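Local coordinates for protein DJ-1 homolog D (Arabidopsis thaliana, PDB 4OGG), which belongs to the DJ-1/PfpI family and carries two tandem domains of that family in a single chain, at residues F200-Y205 and F259-N264. Numbering follows the deposited sequence.
Sequences FLCGDY and FALTTN
Cys202 faces Phe259 and Leu261, meeting the first with its sulfur and the second with its CB. The sulfur meets the phenyl ring at one corner: Cys202 SG lies 4.2 Å from Phe259 CE1. Its distance to the centre of the Phe259 ring is 5.1 Å. The approach is oblique, 44° off the ring normal. This is a sulfur-aromatic contact, and a loose one. SG stands anti to the carbonyl carbon of its own residue (chi1 -56°), which turns the sulfur to the ring; CB, set by the backbone, meets the leucine. Leu261 uses a single branch, with its CD2 methyl 3.9 Å from Cys202 CB. The CA-CB bond of Leu261 does not point at segment 200-205, yet the side-chain end comes nearer. With chi2 at -179° CD1 is extended, and CD2, the other branch, turns to the cysteine.

No hydrogen bond joins the two segments. The backbones stay well apart, with Cys202 CA and Leu261 CA 8.0 Å from each other. All three touching residues are buried. Van der Waals packing and the sulfur-aromatic contact make the direct link. Phe215, on helix 208-221, meets the rings of both Phe200 and Phe259 edge-to-face and so connects the two segments indirectly. Strand 224-228 also touches both segments: its Val228 bonds through the backbone to Cys202, while its Ala227 packs on Phe259 and hydrogen-bonds through its backbone N to Thr262 OG1.

Cys202 directly follows strand 197-201, an inner strand of the six-stranded mixed sheet. Phe259 belongs to strand 259-260 of a smaller sheet, where it pairs antiparallel with strand 237-244. The contact therefore joins the end of a central strand to the smaller sheet in the second DJ-1/PfpI domain, whose helix-flanked, largely parallel core is characteristic of the glutaminase I-like fold.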
loop_
_atom_site.group_PDB
_atom_site.type_symbol
_atom_site.label_atom_id
_atom_site.label_comp_id
_atom_site.label_asym_id
_atom_site.label_seq_id
_atom_site.Cartn_x
_atom_site.Cartn_y
_atom_site.Cartn_z
ATOM N N PHE C 200 -28.560 -4.524 -9.541
ATOM C CA PHE C 200 -27.511 -3.587 -9.146
ATOM C C PHE C 200 -26.603 -3.289 -10.329
ATOM O O PHE C 200 -26.061 -4.208 -10.938
ATOM C CB PHE C 200 -26.654 -4.180 -8.023
ATOM C CG PHE C 200 -27.140 -3.856 -6.644
ATOM C CD1 PHE C 200 -28.407 -4.248 -6.224
ATOM C CD2 PHE C 200 -26.320 -3.169 -5.756
ATOM C CE1 PHE C 200 -28.849 -3.960 -4.933
ATOM C CE2 PHE C 200 -26.749 -2.878 -4.465
ATOM C CZ PHE C 200 -28.017 -3.274 -4.052
ATOM N N LEU C 201 -26.446 -2.010 -10.657
ATOM C CA LEU C 201 -25.568 -1.610 -11.753
ATOM C C LEU C 201 -24.185 -1.391 -11.154
ATOM O O LEU C 201 -23.931 -0.372 -10.511
ATOM C CB LEU C 201 -26.076 -0.322 -12.400
ATOM C CG LEU C 201 -27.400 -0.459 -13.155
ATOM C CD1 LEU C 201 -27.913 0.908 -13.571
ATOM C CD2 LEU C 201 -27.186 -1.354 -14.370
ATOM N N CYS C 202 -23.299 -2.359 -11.365
ATOM C CA CYS C 202 -21.949 -2.307 -10.822
ATOM C C CYS C 202 -20.880 -1.975 -11.853
ATOM O O CYS C 202 -21.147 -1.916 -13.055
ATOM C CB CYS C 202 -21.610 -3.647 -10.163
ATOM S SG CYS C 202 -22.777 -4.158 -8.872
ATOM N N GLY C 203 -19.662 -1.766 -11.360
ATOM C CA GLY C 203 -18.542 -1.451 -12.224
ATOM C C GLY C 203 -17.256 -1.396 -11.425
ATOM O O GLY C 203 -17.287 -1.387 -10.194
ATOM N N ASP C 204 -16.120 -1.355 -12.110
ATOM C CA ASP C 204 -14.848 -1.302 -11.412
ATOM C C ASP C 204 -14.722 -0.060 -10.544
ATOM O O ASP C 204 -15.072 1.050 -10.953
ATOM C CB ASP C 204 -13.678 -1.346 -12.400
ATOM C CG ASP C 204 -13.555 -2.684 -13.098
ATOM O OD1 ASP C 204 -14.224 -3.646 -12.664
ATOM O OD2 ASP C 204 -12.779 -2.775 -14.075
ATOM N N TYR C 205 -14.225 -0.276 -9.333
ATOM C CA TYR C 205 -13.995 0.777 -8.363
ATOM C C TYR C 205 -15.223 1.466 -7.789
ATOM O O TYR C 205 -15.172 2.634 -7.415
ATOM C CB TYR C 205 -13.012 1.795 -8.942
ATOM C CG TYR C 205 -11.716 1.131 -9.347
ATOM C CD1 TYR C 205 -10.869 0.568 -8.390
ATOM C CD2 TYR C 205 -11.368 1.006 -10.689
ATOM C CE1 TYR C 205 -9.712 -0.106 -8.762
ATOM C CE2 TYR C 205 -10.214 0.337 -11.070
ATOM C CZ TYR C 205 -9.391 -0.217 -10.105
ATOM O OH TYR C 205 -8.250 -0.880 -10.488
ATOM N N PHE C 259 -15.641 -7.530 -5.570
ATOM C CA PHE C 259 -17.045 -7.912 -5.537
ATOM C C PHE C 259 -17.396 -8.771 -6.737
ATOM O O PHE C 259 -17.076 -8.423 -7.872
ATOM C CB PHE C 259 -17.915 -6.654 -5.497
ATOM C CG PHE C 259 -19.384 -6.934 -5.422
ATOM C CD1 PHE C 259 -20.121 -7.166 -6.577
ATOM C CD2 PHE C 259 -20.034 -6.976 -4.193
ATOM C CE1 PHE C 259 -21.485 -7.434 -6.512
ATOM C CE2 PHE C 259 -21.398 -7.244 -4.117
ATOM C CZ PHE C 259 -22.124 -7.474 -5.280
ATOM N N ALA C 260 -18.058 -9.896 -6.478
ATOM C CA ALA C 260 -18.431 -10.827 -7.539
ATOM C C ALA C 260 -19.794 -10.549 -8.158
ATOM O O ALA C 260 -20.792 -10.416 -7.451
ATOM C CB ALA C 260 -18.387 -12.256 -7.008
ATOM N N LEU C 261 -19.827 -10.465 -9.486
ATOM C CA LEU C 261 -21.074 -10.232 -10.205
ATOM C C LEU C 261 -21.862 -11.537 -10.214
ATOM O O LEU C 261 -21.287 -12.613 -10.051
ATOM C CB LEU C 261 -20.790 -9.774 -11.640
ATOM C CG LEU C 261 -20.007 -8.464 -11.782
ATOM C CD1 LEU C 261 -19.829 -8.135 -13.251
ATOM C CD2 LEU C 261 -20.747 -7.337 -11.068
ATOM N N THR C 262 -23.172 -11.441 -10.413
ATOM C CA THR C 262 -24.027 -12.624 -10.405
ATOM C C THR C 262 -24.762 -12.884 -11.713
ATOM O O THR C 262 -25.146 -14.020 -11.993
ATOM C CB THR C 262 -25.095 -12.520 -9.306
ATOM O OG1 THR C 262 -26.006 -11.462 -9.632
ATOM C CG2 THR C 262 -24.450 -12.227 -7.955
ATOM N N THR C 263 -24.961 -11.837 -12.508
ATOM C CA THR C 263 -25.689 -11.979 -13.763
ATOM C C THR C 263 -24.960 -11.356 -14.950
ATOM O O THR C 263 -24.124 -10.468 -14.783
ATOM C CB THR C 263 -27.078 -11.329 -13.652
ATOM O OG1 THR C 263 -27.688 -11.721 -12.416
ATOM C CG2 THR C 263 -27.965 -11.764 -14.809
ATOM N N ASN C 264 -25.280 -11.829 -16.150
ATOM C CA ASN C 264 -24.657 -11.302 -17.357
ATOM C C ASN C 264 -25.420 -10.073 -17.831
ATOM O O ASN C 264 -26.645 -10.097 -17.954
ATOM C CB ASN C 264 -24.641 -12.358 -18.469
ATOM C CG ASN C 264 -23.940 -13.635 -18.053
ATOM O OD1 ASN C 264 -22.931 -13.605 -17.351
ATOM N ND2 ASN C 264 -24.466 -14.768 -18.502
#